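PDB 4FE9: outer membrane protein SusF from Bacteroides thetaiotaomicron, which binds starch at the surface of the bacterial cell through its carbohydrate-binding modules, before the polysaccharide is transported into the periplasm for degradation. Local coordinates for residues I39-A44 with Q94-T99; I181-I186 with K255-P260; T294-F299 with W427-I432. One frame throughout, in Å; residues are numbered along the deposited sequence.

In the fold
SusF shows how a multidomain binding protein makes contacts within and between its domains away from its sugar pockets. The three contacts follow one another in series along the chain. Contact 1 packs strand 38-40 and the turn after it against helix 92-102 in the N-terminal domain. Contact 2, its centre about 35 Å away, joins strand 179-186 of the first carbohydrate-binding module to the chain leaving strand 251-256 for the second. Contact 3 bridges the second and third modules. Its centre is about 24 Å from that of contact 2, and the two touch where Pro260 O packs 3.4 Å from Phe295 CZ; contacts 1 and 3 are about 52 Å apart, centre to centre.

Contact 1: residues I39-A44 with Q94-T99. With EDO (1,2-ethanediol), chain D.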
loop_
_atom_site.group_PDB
_atom_site.type_symbol
_atom_site.label_atom_id
_atom_site.label_comp_id
_atom_site.label_asym_id
_atom_site.label_seq_id
_atom_site.Cartn_x
_atom_site.Cartn_y
_atom_site.Cartn_z
ATOM N N ILE A 39 -1.330 -18.322 26.974
ATOM C CA ILE A 39 -2.171 -19.317 26.336
ATOM C C ILE A 39 -1.540 -19.801 24.994
ATOM O O ILE A 39 -1.031 -19.004 24.224
ATOM C CB ILE A 39 -3.537 -18.716 26.037
ATOM C CG1 ILE A 39 -4.263 -18.415 27.322
ATOM C CG2 ILE A 39 -4.376 -19.658 25.129
ATOM C CD1 ILE A 39 -5.356 -17.364 27.143
ATOM N N VAL A 40 -1.459 -21.115 24.816
ATOM C CA VAL A 40 -0.978 -21.707 23.551
ATOM C C VAL A 40 -2.118 -22.463 22.910
ATOM O O VAL A 40 -2.569 -23.460 23.437
ATOM C CB VAL A 40 0.224 -22.710 23.819
ATOM C CG1 VAL A 40 0.591 -23.470 22.540
ATOM C CG2 VAL A 40 1.439 -21.955 24.340
ATOM N N MET A 41 -2.656 -21.940 21.833
ATOM C CA MET A 41 -3.942 -22.443 21.338
ATOM C C MET A 41 -3.798 -23.923 20.939
ATOM O O MET A 41 -4.729 -24.718 21.109
ATOM C CB MET A 41 -4.428 -21.621 20.142
ATOM C CG MET A 41 -4.939 -20.239 20.497
ATOM S SD MET A 41 -6.240 -20.332 21.723
ATOM C CE MET A 41 -7.515 -21.192 20.781
ATOM N N ASP A 42 -2.641 -24.285 20.389
ATOM C CA ASP A 42 -2.402 -25.693 20.006
ATOM C C ASP A 42 -2.730 -26.596 21.170
ATOM O O ASP A 42 -3.347 -27.632 21.000
ATOM C CB ASP A 42 -0.947 -25.895 19.606
ATOM C CG ASP A 42 -0.675 -25.504 18.180
ATOM O OD1 ASP A 42 -1.618 -25.506 17.350
ATOM O OD2 ASP A 42 0.486 -25.181 17.876
ATOM N N ALA A 43 -2.321 -26.181 22.373
ATOM C CA ALA A 43 -2.379 -27.038 23.558
ATOM C C ALA A 43 -3.641 -26.802 24.405
ATOM O O ALA A 43 -3.805 -27.408 25.471
ATOM C CB ALA A 43 -1.130 -26.841 24.413
ATOM N N ALA A 44 -4.443 -25.816 24.031
ATOM C CA ALA A 44 -5.459 -25.307 24.968
ATOM C C ALA A 44 -6.556 -26.330 25.092
ATOM O O ALA A 44 -6.978 -26.898 24.109
ATOM C CB ALA A 44 -6.027 -23.988 24.489
ATOM N N GLN A 94 -13.179 -16.864 21.305
ATOM C CA GLN A 94 -13.380 -15.457 20.940
ATOM C C GLN A 94 -12.171 -14.625 21.303
ATOM O O GLN A 94 -11.881 -13.650 20.640
ATOM C CB GLN A 94 -14.610 -14.880 21.605
ATOM C CG GLN A 94 -15.826 -15.663 21.296
ATOM C CD GLN A 94 -17.074 -15.047 21.872
ATOM O OE1 GLN A 94 -17.161 -14.793 23.069
ATOM N NE2 GLN A 94 -18.077 -14.858 21.027
ATOM N N LEU A 95 -11.442 -15.038 22.344
ATOM C CA LEU A 95 -10.180 -14.382 22.683
ATOM C C LEU A 95 -9.158 -14.594 21.544
ATOM O O LEU A 95 -8.500 -13.668 21.104
ATOM C CB LEU A 95 -9.624 -14.946 23.988
ATOM C CG LEU A 95 -8.307 -14.313 24.482
ATOM C CD1 LEU A 95 -8.448 -12.801 24.700
ATOM C CD2 LEU A 95 -7.884 -14.992 25.797
ATOM N N ASP A 96 -9.091 -15.818 21.069
ATOM C CA ASP A 96 -8.249 -16.183 19.921
ATOM C C ASP A 96 -8.640 -15.381 18.676
ATOM O O ASP A 96 -7.824 -14.690 18.116
ATOM C CB ASP A 96 -8.363 -17.711 19.698
ATOM C CG ASP A 96 -7.478 -18.227 18.544
ATOM O OD1 ASP A 96 -6.376 -17.680 18.308
ATOM O OD2 ASP A 96 -7.924 -19.160 17.845
ATOM N N SER A 97 -9.942 -15.312 18.391
ATOM C CA SER A 97 -10.464 -14.468 17.300
ATOM C C SER A 97 -10.081 -13.006 17.458
ATOM O O SER A 97 -9.709 -12.330 16.499
ATOM C CB SER A 97 -12.001 -14.596 17.213
ATOM O OG SER A 97 -12.359 -15.839 16.654
ATOM N N VAL A 98 -10.258 -12.479 18.649
ATOM C CA VAL A 98 -9.998 -11.077 18.837
ATOM C C VAL A 98 -8.485 -10.787 18.715
ATOM O O VAL A 98 -8.081 -9.732 18.214
ATOM C CB VAL A 98 -10.594 -10.582 20.199
ATOM C CG1 VAL A 98 -10.042 -9.250 20.554
ATOM C CG2 VAL A 98 -12.131 -10.504 20.091
ATOM N N THR A 99 -7.654 -11.740 19.156
ATOM C CA THR A 99 -6.205 -11.580 19.089
ATOM C C THR A 99 -5.763 -11.502 17.605
ATOM O O THR A 99 -4.938 -10.647 17.222
ATOM C CB THR A 99 -5.453 -12.794 19.797
ATOM O OG1 THR A 99 -5.740 -12.790 21.204
ATOM C CG2 THR A 99 -3.922 -12.653 19.617
HETATM C C1 EDO D . 4.286 -24.378 19.997
HETATM O O1 EDO D . 4.576 -23.989 18.640
HETATM C C2 EDO D . 2.871 -24.932 20.063
HETATM O O2 EDO D . 2.614 -25.782 18.917
#
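Ile39 opens the contact by sending its terminal methyl to a branch of Leu95, with CD1 3.7 Å from Leu95 CD2, and the two side chains run slantwise to one another. Leu95 also lies against Leu140 and Leu113, so this apolar touch belongs to a larger core beneath the helix. The backbone of Ile39 is hydrogen-bonded to Thr139 and Gln141, parallel to strand 128-141, in the N-terminal domain of the E-set clan; helix 92-102 packs across that strand as well, through Leu95 and Asp96 on Leu140. Val40 O takes a bond from Ala43 N (2.9 Å), which starts a turn.

Met41 makes the broader approach. Bent at chi2 (-56°) and again at chi3 (-65°), its chain curls over the carboxylate of Asp96: Met41 CG lies 3.7 Å from Asp96 OD1, and Met41 CE reaches 3.6 Å from Asp96 OD2. Asp96 meets it with CG anti to its own backbone N (chi1 -178°), and Asp96 OD1 is tied to Gln100 one helical turn on, which should help to fix the rotation of the group. Within the helix, Leu95 O accepts from both Thr99 N and Thr99 OG1 (2.9 Å to OG1), which come from opposite faces of its carbonyl plane.

Asp42 looks to other partners: its OD2 is bonded to Thr144 OG1 and is modelled only 2.4 Å from O2 of an ethanediol, a doubtful spacing for a probable crystallisation additive. Ala44 N closes the second, overlapping turn on Met41 O.

Contact 2: residues I181-I186 with K255-P260; sequences ILEAEI and KDNSAP
A single side-chain hydrogen bond, from the amide of Asn257 to the carboxylate of Glu183, carries the direct contact here, in a region where two strands of one sheet are separated by a third. Asn257 ND2 stands 2.8 Å from Glu183 OE1 and is met almost in the amide plane, though the bond is bent, with an N-H...O angle of 146°. Glu183 accepts on the anti lone pair of OE1, the side away from its other oxygen, and its carboxylate is turned 64° from the amide. The side chains cross nearly square. Glu183 swings its far end over to Asn257, with CG beside the backbone N (chi1 -54°).

The same nitrogen also donates to a water 3.0 Å from ND2, which passes a bond on to Ala184 O. Asn257 is buried, so this pair of acceptors satisfies its amide nitrogen and probably holds the group from turning. Just before it, Asp256 OD1 forms an Asx turn with Ser258 N at 3.0 Å and takes the Ser258 hydroxyl too.

Between strands 179-186 and 251-256 runs strand 241-246, whose Lys242 touches Asn257; Asn257 also meets Ile357 of strand 348-357, which belongs to the second module, the one the chain enters at Pro260.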
loop_
_atom_site.group_PDB
_atom_site.type_symbol
_atom_site.label_atom_id
_atom_site.label_comp_id
_atom_site.label_asym_id
_atom_site.label_seq_id
_atom_site.Cartn_x
_atom_site.Cartn_y
_atom_site.Cartn_z
ATOM N N ILE A 181 0.563 -13.869 -5.526
ATOM C CA ILE A 181 -0.224 -12.897 -6.269
ATOM C C ILE A 181 -0.808 -13.592 -7.501
ATOM O O ILE A 181 -0.100 -14.339 -8.188
ATOM C CB ILE A 181 0.670 -11.737 -6.767
ATOM C CG1 ILE A 181 1.353 -11.033 -5.598
ATOM C CG2 ILE A 181 -0.134 -10.766 -7.589
ATOM C CD1 ILE A 181 0.438 -10.239 -4.777
ATOM N N LEU A 182 -2.026 -13.216 -7.873
ATOM C CA LEU A 182 -2.530 -13.508 -9.205
ATOM C C LEU A 182 -3.267 -12.308 -9.742
ATOM O O LEU A 182 -4.208 -11.840 -9.139
ATOM C CB LEU A 182 -3.486 -14.709 -9.187
ATOM C CG LEU A 182 -3.929 -15.139 -10.568
ATOM C CD1 LEU A 182 -2.883 -16.029 -11.206
ATOM C CD2 LEU A 182 -5.304 -15.823 -10.540
ATOM N N GLU A 183 -2.870 -11.864 -10.919
ATOM C CA GLU A 183 -3.617 -10.885 -11.650
ATOM C C GLU A 183 -4.475 -11.583 -12.659
ATOM O O GLU A 183 -4.054 -12.533 -13.256
ATOM C CB GLU A 183 -2.667 -9.914 -12.334
ATOM C CG GLU A 183 -1.687 -9.283 -11.359
ATOM C CD GLU A 183 -0.704 -8.358 -12.042
ATOM O OE1 GLU A 183 -1.084 -7.209 -12.371
ATOM O OE2 GLU A 183 0.396 -8.828 -12.381
ATOM N N ALA A 184 -5.729 -11.196 -12.742
ATOM C CA ALA A 184 -6.630 -11.798 -13.700
ATOM C C ALA A 184 -7.572 -10.737 -14.197
ATOM O O ALA A 184 -7.672 -9.648 -13.607
ATOM C CB ALA A 184 -7.415 -12.958 -13.044
ATOM N N GLU A 185 -8.265 -11.027 -15.287
ATOM C CA GLU A 185 -9.332 -10.148 -15.717
ATOM C C GLU A 185 -10.566 -10.965 -15.981
ATOM O O GLU A 185 -10.494 -11.986 -16.657
ATOM C CB GLU A 185 -8.930 -9.380 -16.981
ATOM C CG GLU A 185 -10.005 -8.352 -17.410
ATOM C CD GLU A 185 -9.639 -7.589 -18.678
ATOM O OE1 GLU A 185 -8.546 -7.848 -19.245
ATOM O OE2 GLU A 185 -10.450 -6.727 -19.108
ATOM N N ILE A 186 -11.674 -10.603 -15.350
ATOM C CA ILE A 186 -12.857 -11.465 -15.374
ATOM C C ILE A 186 -14.111 -10.726 -15.833
ATOM O O ILE A 186 -14.296 -9.555 -15.499
ATOM C CB ILE A 186 -13.134 -12.125 -13.972
ATOM C CG1 ILE A 186 -13.594 -11.076 -12.953
ATOM C CG2 ILE A 186 -11.860 -12.879 -13.457
ATOM C CD1 ILE A 186 -13.431 -11.542 -11.519
ATOM N N LYS A 255 -8.260 -6.914 -5.103
ATOM C CA LYS A 255 -8.211 -5.487 -5.340
ATOM C C LYS A 255 -8.407 -5.159 -6.820
ATOM O O LYS A 255 -8.148 -5.986 -7.675
ATOM C CB LYS A 255 -6.884 -4.911 -4.830
ATOM C CG LYS A 255 -6.842 -4.866 -3.272
ATOM C CD LYS A 255 -5.421 -4.743 -2.685
ATOM C CE LYS A 255 -4.600 -3.732 -3.420
ATOM N NZ LYS A 255 -3.695 -2.998 -2.464
ATOM N N ASP A 256 -9.046 -4.016 -7.075
ATOM C CA ASP A 256 -9.178 -3.452 -8.426
ATOM C C ASP A 256 -7.771 -3.251 -9.024
ATOM O O ASP A 256 -6.866 -2.734 -8.354
ATOM C CB ASP A 256 -9.954 -2.124 -8.301
ATOM C CG ASP A 256 -10.116 -1.381 -9.623
ATOM O OD1 ASP A 256 -9.659 -1.871 -10.684
ATOM O OD2 ASP A 256 -10.644 -0.248 -9.572
ATOM N N ASN A 257 -7.536 -3.825 -10.203
ATOM C CA ASN A 257 -6.198 -3.784 -10.785
ATOM C C ASN A 257 -6.175 -3.026 -12.109
ATOM O O ASN A 257 -5.275 -3.228 -12.937
ATOM C CB ASN A 257 -5.644 -5.205 -10.960
ATOM C CG ASN A 257 -4.116 -5.238 -11.015
ATOM O OD1 ASN A 257 -3.441 -4.444 -10.343
ATOM N ND2 ASN A 257 -3.561 -6.121 -11.866
ATOM N N SER A 258 -7.208 -2.214 -12.348
ATOM C CA SER A 258 -7.231 -1.379 -13.536
ATOM C C SER A 258 -6.470 -0.110 -13.215
ATOM O O SER A 258 -6.179 0.156 -12.055
ATOM C CB SER A 258 -8.673 -1.032 -13.941
ATOM O OG SER A 258 -9.311 -0.341 -12.896
ATOM N N ALA A 259 -6.061 0.614 -14.251
ATOM C CA ALA A 259 -5.218 1.797 -14.076
ATOM C C ALA A 259 -5.497 2.760 -15.224
ATOM O O ALA A 259 -5.683 2.331 -16.337
ATOM C CB ALA A 259 -3.753 1.394 -14.078
ATOM N N PRO A 260 -5.441 4.067 -14.958
ATOM C CA PRO A 260 -5.470 5.037 -16.077
ATOM C C PRO A 260 -4.292 4.819 -17.069
ATOM O O PRO A 260 -3.194 4.490 -16.652
ATOM C CB PRO A 260 -5.336 6.396 -15.353
ATOM C CG PRO A 260 -4.506 6.080 -14.140
ATOM C CD PRO A 260 -4.911 4.667 -13.713
HETATM O O HOH W 1 -5.397 -7.741 -13.597
#

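Contact 3: residues T294-F299 with W427-I432. With EDO (1,2-ethanediol), chain F.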
loop_
_atom_site.group_PDB
_atom_site.type_symbol
_atom_site.label_atom_id
_atom_site.label_comp_id
_atom_site.label_asym_id
_atom_site.label_seq_id
_atom_site.Cartn_x
_atom_site.Cartn_y
_atom_site.Cartn_z
ATOM N N THR A 294 1.528 4.377 -14.011
ATOM C CA THR A 294 2.564 5.230 -13.473
ATOM C C THR A 294 3.093 6.234 -14.480
ATOM O O THR A 294 3.273 5.909 -15.677
ATOM C CB THR A 294 3.707 4.420 -12.885
ATOM O OG1 THR A 294 4.436 3.776 -13.935
ATOM C CG2 THR A 294 3.166 3.374 -11.947
ATOM N N PHE A 295 3.358 7.457 -13.999
ATOM C CA PHE A 295 3.554 8.632 -14.865
ATOM C C PHE A 295 4.543 9.564 -14.206
ATOM O O PHE A 295 4.776 9.467 -12.995
ATOM C CB PHE A 295 2.232 9.394 -15.082
ATOM C CG PHE A 295 1.163 8.576 -15.670
ATOM C CD1 PHE A 295 0.989 8.526 -17.038
ATOM C CD2 PHE A 295 0.266 7.907 -14.863
ATOM C CE1 PHE A 295 -0.001 7.723 -17.595
ATOM C CE2 PHE A 295 -0.751 7.129 -15.408
ATOM C CZ PHE A 295 -0.870 7.021 -16.773
ATOM N N TRP A 296 5.135 10.448 -14.992
ATOM C CA TRP A 296 6.066 11.435 -14.479
ATOM C C TRP A 296 6.076 12.706 -15.335
ATOM O O TRP A 296 5.517 12.739 -16.458
ATOM C CB TRP A 296 7.480 10.854 -14.336
ATOM C CG TRP A 296 8.171 10.549 -15.682
ATOM C CD1 TRP A 296 7.963 9.452 -16.486
ATOM C CD2 TRP A 296 9.018 11.436 -16.430
ATOM N NE1 TRP A 296 8.629 9.607 -17.695
ATOM C CE2 TRP A 296 9.329 10.789 -17.657
ATOM C CE3 TRP A 296 9.473 12.745 -16.224
ATOM C CZ2 TRP A 296 10.158 11.354 -18.594
ATOM C CZ3 TRP A 296 10.354 13.287 -17.132
ATOM C CH2 TRP A 296 10.701 12.595 -18.300
ATOM N N GLY A 297 6.545 13.799 -14.736
ATOM C CA GLY A 297 6.765 15.015 -15.477
ATOM C C GLY A 297 7.756 15.882 -14.753
ATOM O O GLY A 297 7.974 15.716 -13.550
ATOM N N ILE A 298 8.368 16.804 -15.471
ATOM C CA ILE A 298 9.150 17.859 -14.815
ATOM C C ILE A 298 8.480 19.203 -14.952
ATOM O O ILE A 298 8.006 19.559 -16.037
ATOM C CB ILE A 298 10.562 17.908 -15.326
ATOM C CG1 ILE A 298 11.360 16.764 -14.713
ATOM C CG2 ILE A 298 11.225 19.275 -14.979
ATOM C CD1 ILE A 298 12.711 16.539 -15.335
ATOM N N PHE A 299 8.156 19.797 -13.802
ATOM C CA PHE A 299 7.242 20.926 -13.753
ATOM C C PHE A 299 7.806 21.998 -12.818
ATOM O O PHE A 299 8.644 21.704 -11.954
ATOM C CB PHE A 299 5.858 20.507 -13.252
ATOM C CG PHE A 299 5.135 19.558 -14.161
ATOM C CD1 PHE A 299 4.625 19.992 -15.395
ATOM C CD2 PHE A 299 4.869 18.258 -13.745
ATOM C CE1 PHE A 299 3.953 19.113 -16.236
ATOM C CE2 PHE A 299 4.187 17.367 -14.583
ATOM C CZ PHE A 299 3.662 17.818 -15.794
ATOM N N TRP A 427 15.972 3.617 -18.852
ATOM C CA TRP A 427 15.410 3.848 -20.207
ATOM C C TRP A 427 13.865 3.842 -20.175
ATOM O O TRP A 427 13.227 4.114 -21.172
ATOM C CB TRP A 427 15.891 2.776 -21.156
ATOM C CG TRP A 427 15.722 1.412 -20.599
ATOM C CD1 TRP A 427 16.638 0.711 -19.866
ATOM C CD2 TRP A 427 14.563 0.595 -20.679
ATOM N NE1 TRP A 427 16.101 -0.474 -19.455
ATOM C CE2 TRP A 427 14.819 -0.565 -19.915
ATOM C CE3 TRP A 427 13.293 0.755 -21.272
ATOM C CZ2 TRP A 427 13.905 -1.631 -19.826
ATOM C CZ3 TRP A 427 12.354 -0.295 -21.139
ATOM C CH2 TRP A 427 12.662 -1.453 -20.396
ATOM N N LYS A 428 13.285 3.423 -19.056
ATOM C CA LYS A 428 11.822 3.501 -18.904
ATOM C C LYS A 428 11.293 4.934 -18.851
ATOM O O LYS A 428 10.091 5.165 -18.958
ATOM C CB LYS A 428 11.370 2.693 -17.699
ATOM C CG LYS A 428 11.486 1.160 -17.963
ATOM C CD LYS A 428 11.190 0.316 -16.713
ATOM C CE LYS A 428 11.275 -1.150 -17.061
ATOM N NZ LYS A 428 10.553 -1.973 -16.120
ATOM N N THR A 429 12.189 5.876 -18.588
ATOM C CA THR A 429 11.827 7.275 -18.524
ATOM C C THR A 429 12.862 8.091 -19.276
ATOM O O THR A 429 13.606 8.898 -18.695
ATOM C CB THR A 429 11.689 7.793 -17.019
ATOM O OG1 THR A 429 12.913 7.562 -16.312
ATOM C CG2 THR A 429 10.544 7.046 -16.284
ATOM N N GLU A 430 12.966 7.837 -20.569
ATOM C CA GLU A 430 13.951 8.534 -21.362
ATOM C C GLU A 430 13.289 9.310 -22.461
ATOM O O GLU A 430 12.058 9.192 -22.693
ATOM C CB GLU A 430 15.036 7.575 -21.906
ATOM C CG GLU A 430 14.544 6.646 -23.080
ATOM C CD GLU A 430 15.684 6.082 -23.915
ATOM O OE1 GLU A 430 16.706 6.817 -24.146
ATOM O OE2 GLU A 430 15.508 4.952 -24.455
ATOM N N PHE A 431 14.048 10.231 -23.034
ATOM C CA PHE A 431 13.532 11.066 -24.087
ATOM C C PHE A 431 14.686 11.673 -24.891
ATOM O O PHE A 431 15.871 11.391 -24.643
ATOM C CB PHE A 431 12.665 12.186 -23.478
ATOM C CG PHE A 431 13.386 12.993 -22.460
ATOM C CD1 PHE A 431 14.111 14.114 -22.837
ATOM C CD2 PHE A 431 13.443 12.572 -21.140
ATOM C CE1 PHE A 431 14.805 14.859 -21.898
ATOM C CE2 PHE A 431 14.118 13.321 -20.192
ATOM C CZ PHE A 431 14.835 14.444 -20.582
ATOM N N ILE A 432 14.323 12.402 -25.910
ATOM C CA ILE A 432 15.294 12.989 -26.838
ATOM C C ILE A 432 14.628 14.230 -27.502
ATOM O O ILE A 432 13.487 14.582 -27.170
ATOM C CB ILE A 432 15.759 11.923 -27.889
ATOM C CG1 ILE A 432 17.100 12.312 -28.540
ATOM C CG2 ILE A 432 14.656 11.671 -28.939
ATOM C CD1 ILE A 432 18.238 12.442 -27.569
HETATM C C1 EDO F . 6.805 17.491 -18.731
HETATM O O1 EDO F . 7.953 16.826 -18.189
HETATM C C2 EDO F . 5.706 16.465 -18.858
HETATM O O2 EDO F . 4.570 17.079 -19.471
HETATM O O HOH W 2 8.620 7.380 -19.619
#
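Thr429 lies over one face of the Trp296 indole, while Phe431 comes to the edge of the same ring system. Thr429 CB sits 4.0 Å from the centroid of the five-membered ring and 29° off its normal, a CH-pi contact displaced toward the rim, and Thr429 CG2 adds a touch 3.5 Å from Trp296 NE1. Phe431 presents CD2, 3.9 Å from Trp296 CH2, with the two side chains crossing at about a right angle. With CG between the backbone N and the carbonyl carbon (chi1 69°), the indole projects toward 427-432, meeting Thr429 with a face and Phe431 with an edge.

In the plane of the indole, Trp296 NE1 donates to a water 2.9 Å away, and that water donates in turn to Lys428 O. Thr429 spends its hydroxyl on Val416 O, leaving its carbon side to the ring. Replacing Trp296 with an alanine would probably open a gap between Thr429 and Phe431 and leave the water without its indole donor.

Strand 294-301 belongs to the second carbohydrate-binding module and strand 430-434 to the third, so the buried touch joins two domains. No direct hydrogen bond joins 294-299 and 427-432; apolar and CH-pi packing, with one water bridge, is consistent with a contact that depends largely on fit.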